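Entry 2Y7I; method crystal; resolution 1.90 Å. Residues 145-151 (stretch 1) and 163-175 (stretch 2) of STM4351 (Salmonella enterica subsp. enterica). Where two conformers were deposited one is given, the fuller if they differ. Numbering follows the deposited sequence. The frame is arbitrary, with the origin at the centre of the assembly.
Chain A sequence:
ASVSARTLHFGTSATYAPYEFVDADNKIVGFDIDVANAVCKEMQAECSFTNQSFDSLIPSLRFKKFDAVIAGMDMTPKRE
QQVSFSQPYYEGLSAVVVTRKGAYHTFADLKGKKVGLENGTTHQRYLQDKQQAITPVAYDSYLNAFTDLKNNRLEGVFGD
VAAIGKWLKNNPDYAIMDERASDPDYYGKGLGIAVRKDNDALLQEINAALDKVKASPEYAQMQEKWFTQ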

# COMPACT_ATOMS: atom_id res chain seq x y z
N ALA A 145 23.39 -17.35 14.05
CA ALA A 145 22.42 -18.38 14.43
C ALA A 145 22.38 -19.48 13.35
O ALA A 145 22.52 -20.67 13.66
N PHE A 146 22.23 -19.07 12.10
CA PHE A 146 22.25 -20.02 10.96
C PHE A 146 23.55 -20.82 10.87
O PHE A 146 23.52 -22.04 10.66
N THR A 147 24.68 -20.14 11.06
CA THR A 147 25.97 -20.82 11.10
C THR A 147 25.98 -21.92 12.16
O THR A 147 26.42 -23.04 11.91
N ASP A 148 25.48 -21.57 13.35
CA ASP A 148 25.42 -22.52 14.46
C ASP A 148 24.44 -23.66 14.23
O ASP A 148 24.66 -24.77 14.71
N LEU A 149 23.36 -23.39 13.50
CA LEU A 149 22.44 -24.45 13.08
C LEU A 149 23.15 -25.44 12.15
O LEU A 149 23.05 -26.65 12.33
N LYS A 150 23.87 -24.91 11.17
CA LYS A 150 24.54 -25.74 10.18
C LYS A 150 25.68 -26.58 10.74
O LYS A 150 25.94 -27.68 10.25
N ASN A 151 26.32 -26.05 11.79
CA ASN A 151 27.40 -26.73 12.51
C ASN A 151 26.90 -27.64 13.64
O ASN A 151 27.69 -28.12 14.44
N ALA A 163 12.07 -14.26 6.38
CA ALA A 163 13.51 -14.31 6.58
C ALA A 163 14.01 -15.75 6.52
O ALA A 163 14.99 -16.05 5.84
N ILE A 164 13.31 -16.64 7.22
CA ILE A 164 13.66 -18.07 7.23
C ILE A 164 13.50 -18.64 5.82
O ILE A 164 14.39 -19.36 5.31
N GLY A 165 12.38 -18.31 5.18
CA GLY A 165 12.10 -18.74 3.81
C GLY A 165 13.22 -18.34 2.86
O GLY A 165 13.66 -19.14 2.02
N LYS A 166 13.69 -17.10 3.00
CA LYS A 166 14.78 -16.61 2.17
C LYS A 166 16.06 -17.43 2.37
O LYS A 166 16.70 -17.85 1.40
N TRP A 167 16.42 -17.68 3.63
CA TRP A 167 17.62 -18.46 3.96
C TRP A 167 17.53 -19.85 3.36
O TRP A 167 18.53 -20.40 2.87
N LEU A 168 16.32 -20.42 3.37
CA LEU A 168 16.09 -21.79 2.89
C LEU A 168 16.39 -21.98 1.43
O LEU A 168 16.73 -23.09 1.00
N LYS A 169 16.27 -20.92 0.65
CA LYS A 169 16.57 -20.97 -0.78
C LYS A 169 17.96 -21.57 -1.05
O LYS A 169 18.15 -22.26 -2.05
N ASN A 170 18.91 -21.33 -0.14
CA ASN A 170 20.27 -21.86 -0.31
C ASN A 170 20.64 -22.98 0.66
O ASN A 170 21.81 -23.35 0.79
N ASN A 171 19.63 -23.55 1.32
CA ASN A 171 19.85 -24.61 2.29
C ASN A 171 18.77 -25.70 2.26
O ASN A 171 18.03 -25.87 3.24
N PRO A 172 18.68 -26.45 1.14
CA PRO A 172 17.58 -27.41 0.97
C PRO A 172 17.62 -28.62 1.92
O PRO A 172 16.67 -29.39 1.95
N ASP A 173 18.69 -28.77 2.71
CA ASP A 173 18.71 -29.82 3.73
C ASP A 173 17.82 -29.48 4.93
O ASP A 173 17.58 -30.32 5.79
N TYR A 174 17.35 -28.24 4.96
CA TYR A 174 16.58 -27.71 6.07
C TYR A 174 15.15 -27.43 5.61
O TYR A 174 14.89 -27.45 4.41
N ALA A 175 14.23 -27.21 6.54
CA ALA A 175 12.83 -26.94 6.19
C ALA A 175 12.14 -26.19 7.31
O ALA A 175 12.52 -26.31 8.48

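The two stretches meet through a compact, largely aromatic contact, in which a face-to-face stack of Phe-146 on Trp-167 is flanked by aliphatic and tyrosyl packing and closed on its exposed side by the polar end of Lys-150. Helix 145-150 and helix 163-168 cross at -53°, and their axes come no closer than 12.9 Å, a gap wide enough to be filled by large side chains; together the stretches bury 411 Å².

Phe-146 and Trp-167 both direct their CA-to-CB bonds toward the opposing stretch and lie where the two backbones face each other, CA to CA 8.5 Å. Phe-146 adopts the m rotamer (chi1 -71°) and Trp-167 the t rotamer (chi1 -178°, chi2 79°), which lays the phenyl ring flat over the five-membered ring of the indole. The planes are inclined by just 7° and the ring centroids are 3.5 Å apart, so the overlap is nearly full, with Phe-146 CG 3.3 Å from Trp-167 NE1. Trp-167 CB also sits over the phenyl face, 4.1 Å from the centroid of the Phe-146 ring, in a CH-pi contact. At the edge of the phenyl ring, Ile-164 reaches in: its CB points sideways, but with chi1 and chi2 both m its CD1 comes to 3.7 Å from Phe-146 CZ.

One helical turn's worth of side chains further along, Leu-149 (chi1 t, chi2 p) points toward stretch 2 and spans two aromatic residues. Its CD2 lies 3.9 Å from Trp-167 CH2, while its CG lies 3.9 Å from Tyr-174 CE2. Tyr-174, at the start of the strand and in the m rotamer, brings its hydroxyl up to the end of the first helix, where OH is 3.5 Å from Lys-150 CA.

Lys-150 leaves its helix sideways, yet its chain (m, t, m, t) bends across the edge of the indole, CG 3.9 Å from Trp-167 CZ2, and delivers its ammonium group to Asn-171. The hydrogen bond from Lys-150 NZ to Asn-171 OD1, 2.9 Å long, is the only direct one between the stretches. Asn-171 (chi1 m) is well placed to accept it, because its amide is held from the other side of the group: ND2 donates to Trp-167 O at 2.8 Å. A water completes the polar margin, accepting from Lys-150 NZ at 3.2 Å and from Trp-167 NE1 at 3.1 Å. The indole nitrogen thus keeps a hydrogen-bond partner while its ring is stacked.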

# COMPACT_ATOMS: atom_id res chain seq x y z
CB ALA A 145 21.04 -17.77 14.63
CB PHE A 146 21.97 -19.30 9.64
CG PHE A 146 20.55 -18.82 9.49
CD1 PHE A 146 19.48 -19.68 9.74
CD2 PHE A 146 20.28 -17.51 9.10
CE1 PHE A 146 18.17 -19.25 9.61
CE2 PHE A 146 18.97 -17.07 8.96
CZ PHE A 146 17.91 -17.93 9.22
CB THR A 147 27.13 -19.82 11.34
OG1 THR A 147 27.12 -18.84 10.30
CG2 THR A 147 28.48 -20.53 11.34
CB ASP A 148 25.11 -21.79 15.76
CG ASP A 148 26.36 -21.22 16.42
OD1 ASP A 148 27.44 -21.21 15.79
OD2 ASP A 148 26.27 -20.80 17.59
CB LEU A 149 21.20 -23.85 12.40
CG LEU A 149 20.16 -24.81 11.79
CD1 LEU A 149 19.50 -25.71 12.85
CD2 LEU A 149 19.11 -24.05 11.02
CB LYS A 150 25.00 -24.88 9.01
CG LYS A 150 23.84 -24.44 8.12
CD LYS A 150 24.27 -24.13 6.71
CE LYS A 150 24.74 -22.69 6.56
NZ LYS A 150 24.59 -22.23 5.14
CB ASN A 151 28.39 -25.70 13.07
CG ASN A 151 29.33 -25.14 12.01
OD1 ASN A 151 29.77 -23.99 12.09
ND2 ASN A 151 29.64 -25.95 11.01
CB ALA A 163 13.89 -13.67 7.91
CB ILE A 164 12.77 -18.85 8.24
CG1 ILE A 164 12.98 -18.38 9.71
CG2 ILE A 164 12.90 -20.38 8.07
CD1 ILE A 164 14.38 -18.10 10.14
CB LYS A 166 15.01 -15.11 2.42
CG LYS A 166 16.22 -14.52 1.73
CD LYS A 166 15.89 -14.04 0.32
CE LYS A 166 16.79 -12.87 -0.07
NZ LYS A 166 18.15 -13.34 -0.49
CB TRP A 167 17.79 -18.53 5.49
CG TRP A 167 19.03 -19.28 5.92
CD1 TRP A 167 20.32 -18.82 5.93
CD2 TRP A 167 19.10 -20.64 6.37
NE1 TRP A 167 21.18 -19.80 6.37
CE2 TRP A 167 20.45 -20.92 6.66
CE3 TRP A 167 18.13 -21.65 6.58
CZ2 TRP A 167 20.88 -22.18 7.13
CZ3 TRP A 167 18.55 -22.89 7.05
CH2 TRP A 167 19.92 -23.14 7.32
CB LEU A 168 14.65 -22.22 3.17
CG LEU A 168 14.39 -22.73 4.59
CD1 LEU A 168 12.93 -23.11 4.73
CD2 LEU A 168 15.30 -23.93 4.91
CB LYS A 169 16.40 -19.59 -1.43
CG LYS A 169 14.92 -19.21 -1.66
CD LYS A 169 14.73 -17.76 -2.09
CE LYS A 169 13.38 -17.59 -2.78
NZ LYS A 169 12.84 -16.19 -2.68
CB ASN A 170 21.30 -20.73 -0.20
CG ASN A 170 21.06 -19.64 -1.21
OD1 ASN A 170 20.61 -18.55 -0.87
ND2 ASN A 170 21.34 -19.94 -2.47
CB ASN A 171 19.97 -24.01 3.70
CG ASN A 171 21.15 -23.05 3.81
OD1 ASN A 171 22.30 -23.47 3.98
ND2 ASN A 171 20.88 -21.76 3.66
CB PRO A 172 17.70 -27.84 -0.50
CG PRO A 172 19.16 -27.70 -0.80
CD PRO A 172 19.60 -26.48 -0.02
CB ASP A 173 20.14 -30.10 4.21
CG ASP A 173 20.97 -30.83 3.18
OD1 ASP A 173 20.43 -31.22 2.12
OD2 ASP A 173 22.18 -31.03 3.44
CB TYR A 174 17.27 -26.44 6.62
CG TYR A 174 18.65 -26.80 7.13
CD1 TYR A 174 19.74 -26.90 6.26
CD2 TYR A 174 18.86 -27.10 8.47
CE1 TYR A 174 21.00 -27.27 6.72
CE2 TYR A 174 20.11 -27.47 8.95
CZ TYR A 174 21.17 -27.55 8.07
OH TYR A 174 22.41 -27.92 8.54
CB ALA A 175 12.06 -28.23 5.89
O HOH W 1 24.25 -19.33 6.38